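Local coordinates for regulatory protein AsnC (Escherichia coli, PDB 2CG4) that is a DNA-binding regulator of the Lrp/AsnC family that activates asnA transcription, controls its own gene and represses gidA expression post-transcriptionally, at residues R11-A16 / E44-A49. The protein carries 1 engineered substitution. Residues are numbered along the deposited sequence; the frame is centred on the assembly and turned at random.
Sequences RGILEA and EKMKQA
Met46 reaches across to Ile13 and Leu14 in the AsnC-type helix-turn-helix domain, where helix 8-19 packs against helix 36-49, the last helix of the three-helix DNA-binding head. The contact illustrates how one long, flexible side chain can bridge two helices whose backbones stay well apart: the nearest CA atoms, those of Leu14 and Met46, are 9.5 Å from each other. The packed part is small and wholly apolar. Met46 extends through its CB-CG bond (chi2 -169°) and then bends at the thioether (chi3 -88°), which carries its methyl group toward Ile13. Leu14 lies alongside the methionine, running in the opposite direction, and sets its branch point on the sulfur, with CG 3.9 Å from Met46 SD and CD2 equally near that atom. Around this buried patch the fold adds further cover: Ile52, at the start of strand 52-59, touches both Leu14 and Met46, while Ile57 of the second subunit packs on Leu14. The outer side contrasts sharply. Lys45 and Lys47, which flank Met46 in sequence, are exposed and do not touch segment 11-16; they lean instead on Tyr4 and Ile52, respectively, and no hydrogen bond joins the two segments. Ile13 points toward helix 36-49 and also rests on Arg42 and Val43; its branch methyl CG2 lies 4.0 Å from Met46 CE.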
loop_
_atom_site.group_PDB
_atom_site.type_symbol
_atom_site.label_atom_id
_atom_site.label_comp_id
_atom_site.label_asym_id
_atom_site.label_seq_id
_atom_site.Cartn_x
_atom_site.Cartn_y
_atom_site.Cartn_z
ATOM N N ARG A 11 21.175 1.877 39.376
ATOM C CA ARG A 11 21.645 1.661 38.013
ATOM C C ARG A 11 22.933 0.848 37.984
ATOM O O ARG A 11 23.098 -0.039 37.144
ATOM C CB ARG A 11 21.855 2.995 37.295
ATOM C CG ARG A 11 20.564 3.699 36.913
ATOM C CD ARG A 11 20.825 5.079 36.332
ATOM N NE ARG A 11 19.586 5.841 36.200
ATOM C CZ ARG A 11 19.146 6.724 37.093
ATOM N NH1 ARG A 11 19.847 6.974 38.195
ATOM N NH2 ARG A 11 18.001 7.365 36.887
ATOM N N GLY A 12 23.847 1.155 38.898
ATOM C CA GLY A 12 25.117 0.444 38.978
ATOM C C GLY A 12 24.917 -1.029 39.272
ATOM O O GLY A 12 25.589 -1.889 38.696
ATOM N N ILE A 13 23.987 -1.318 40.171
ATOM C CA ILE A 13 23.636 -2.693 40.507
ATOM C C ILE A 13 23.034 -3.412 39.307
ATOM O O ILE A 13 23.396 -4.554 39.019
ATOM C CB ILE A 13 22.658 -2.750 41.691
ATOM C CG1 ILE A 13 23.388 -2.397 42.991
ATOM C CG2 ILE A 13 22.016 -4.126 41.791
ATOM C CD1 ILE A 13 22.463 -2.057 44.137
ATOM N N LEU A 14 22.129 -2.730 38.605
ATOM C CA LEU A 14 21.418 -3.315 37.470
ATOM C C LEU A 14 22.353 -3.644 36.309
ATOM O O LEU A 14 22.305 -4.739 35.771
ATOM C CB LEU A 14 20.287 -2.396 37.002
ATOM C CG LEU A 14 18.992 -2.422 37.819
ATOM C CD1 LEU A 14 17.878 -1.699 37.085
ATOM C CD2 LEU A 14 18.577 -3.839 38.166
ATOM N N GLU A 15 23.211 -2.703 35.933
ATOM C CA GLU A 15 24.245 -2.980 34.940
ATOM C C GLU A 15 25.072 -4.220 35.301
ATOM O O GLU A 15 25.223 -5.140 34.490
ATOM C CB GLU A 15 25.163 -1.774 34.766
ATOM C CG GLU A 15 25.864 -1.742 33.418
ATOM C CD GLU A 15 27.121 -0.894 33.427
ATOM O OE1 GLU A 15 28.046 -1.195 32.640
ATOM O OE2 GLU A 15 27.184 0.074 34.215
ATOM N N ALA A 16 25.601 -4.240 36.520
ATOM C CA ALA A 16 26.309 -5.406 37.038
ATOM C C ALA A 16 25.537 -6.726 36.898
ATOM O O ALA A 16 26.071 -7.689 36.346
ATOM C CB ALA A 16 26.709 -5.176 38.478
ATOM N N GLU A 44 16.221 -5.935 46.447
ATOM C CA GLU A 44 14.952 -6.453 46.950
ATOM C C GLU A 44 13.812 -5.456 46.761
ATOM O O GLU A 44 12.669 -5.844 46.524
ATOM C CB GLU A 44 15.073 -6.817 48.431
ATOM C CG GLU A 44 14.449 -8.156 48.801
ATOM C CD GLU A 44 12.936 -8.183 48.646
ATOM O OE1 GLU A 44 12.242 -8.454 49.650
ATOM O OE2 GLU A 44 12.439 -7.944 47.524
ATOM N N LYS A 45 14.126 -4.171 46.883
ATOM C CA LYS A 45 13.154 -3.127 46.585
ATOM C C LYS A 45 12.786 -3.145 45.097
ATOM O O LYS A 45 11.607 -3.122 44.748
ATOM C CB LYS A 45 13.687 -1.754 47.002
ATOM C CG LYS A 45 13.502 -1.420 48.489
ATOM C CD LYS A 45 14.434 -0.280 48.899
ATOM C CE LYS A 45 14.547 -0.136 50.413
ATOM N NZ LYS A 45 15.671 0.774 50.807
ATOM N N MET A 46 13.798 -3.206 44.232
ATOM C CA MET A 46 13.589 -3.339 42.787
ATOM C C MET A 46 12.791 -4.583 42.386
ATOM O O MET A 46 12.074 -4.557 41.395
ATOM C CB MET A 46 14.919 -3.296 42.039
ATOM C CG MET A 46 15.631 -1.976 42.184
ATOM S SD MET A 46 17.039 -1.776 41.081
ATOM C CE MET A 46 18.367 -2.479 42.060
ATOM N N LYS A 47 12.898 -5.661 43.156
ATOM C CA LYS A 47 12.048 -6.829 42.921
ATOM C C LYS A 47 10.574 -6.560 43.231
ATOM O O LYS A 47 9.706 -6.893 42.423
ATOM C CB LYS A 47 12.549 -8.053 43.691
ATOM C CG LYS A 47 13.822 -8.663 43.124
ATOM C CD LYS A 47 14.167 -9.974 43.808
ATOM C CE LYS A 47 15.676 -10.160 43.890
ATOM N NZ LYS A 47 16.070 -11.510 44.416
ATOM N N GLN A 48 10.289 -5.962 44.389
ATOM C CA GLN A 48 8.908 -5.601 44.743
ATOM C C GLN A 48 8.349 -4.461 43.876
ATOM O O GLN A 48 7.149 -4.432 43.575
ATOM C CB GLN A 48 8.797 -5.258 46.231
ATOM N N ALA A 49 9.218 -3.536 43.471
ATOM C CA ALA A 49 8.887 -2.552 42.438
ATOM C C ALA A 49 8.465 -3.200 41.116
ATOM O O ALA A 49 7.685 -2.627 40.359
ATOM C CB ALA A 49 10.061 -1.604 42.209
#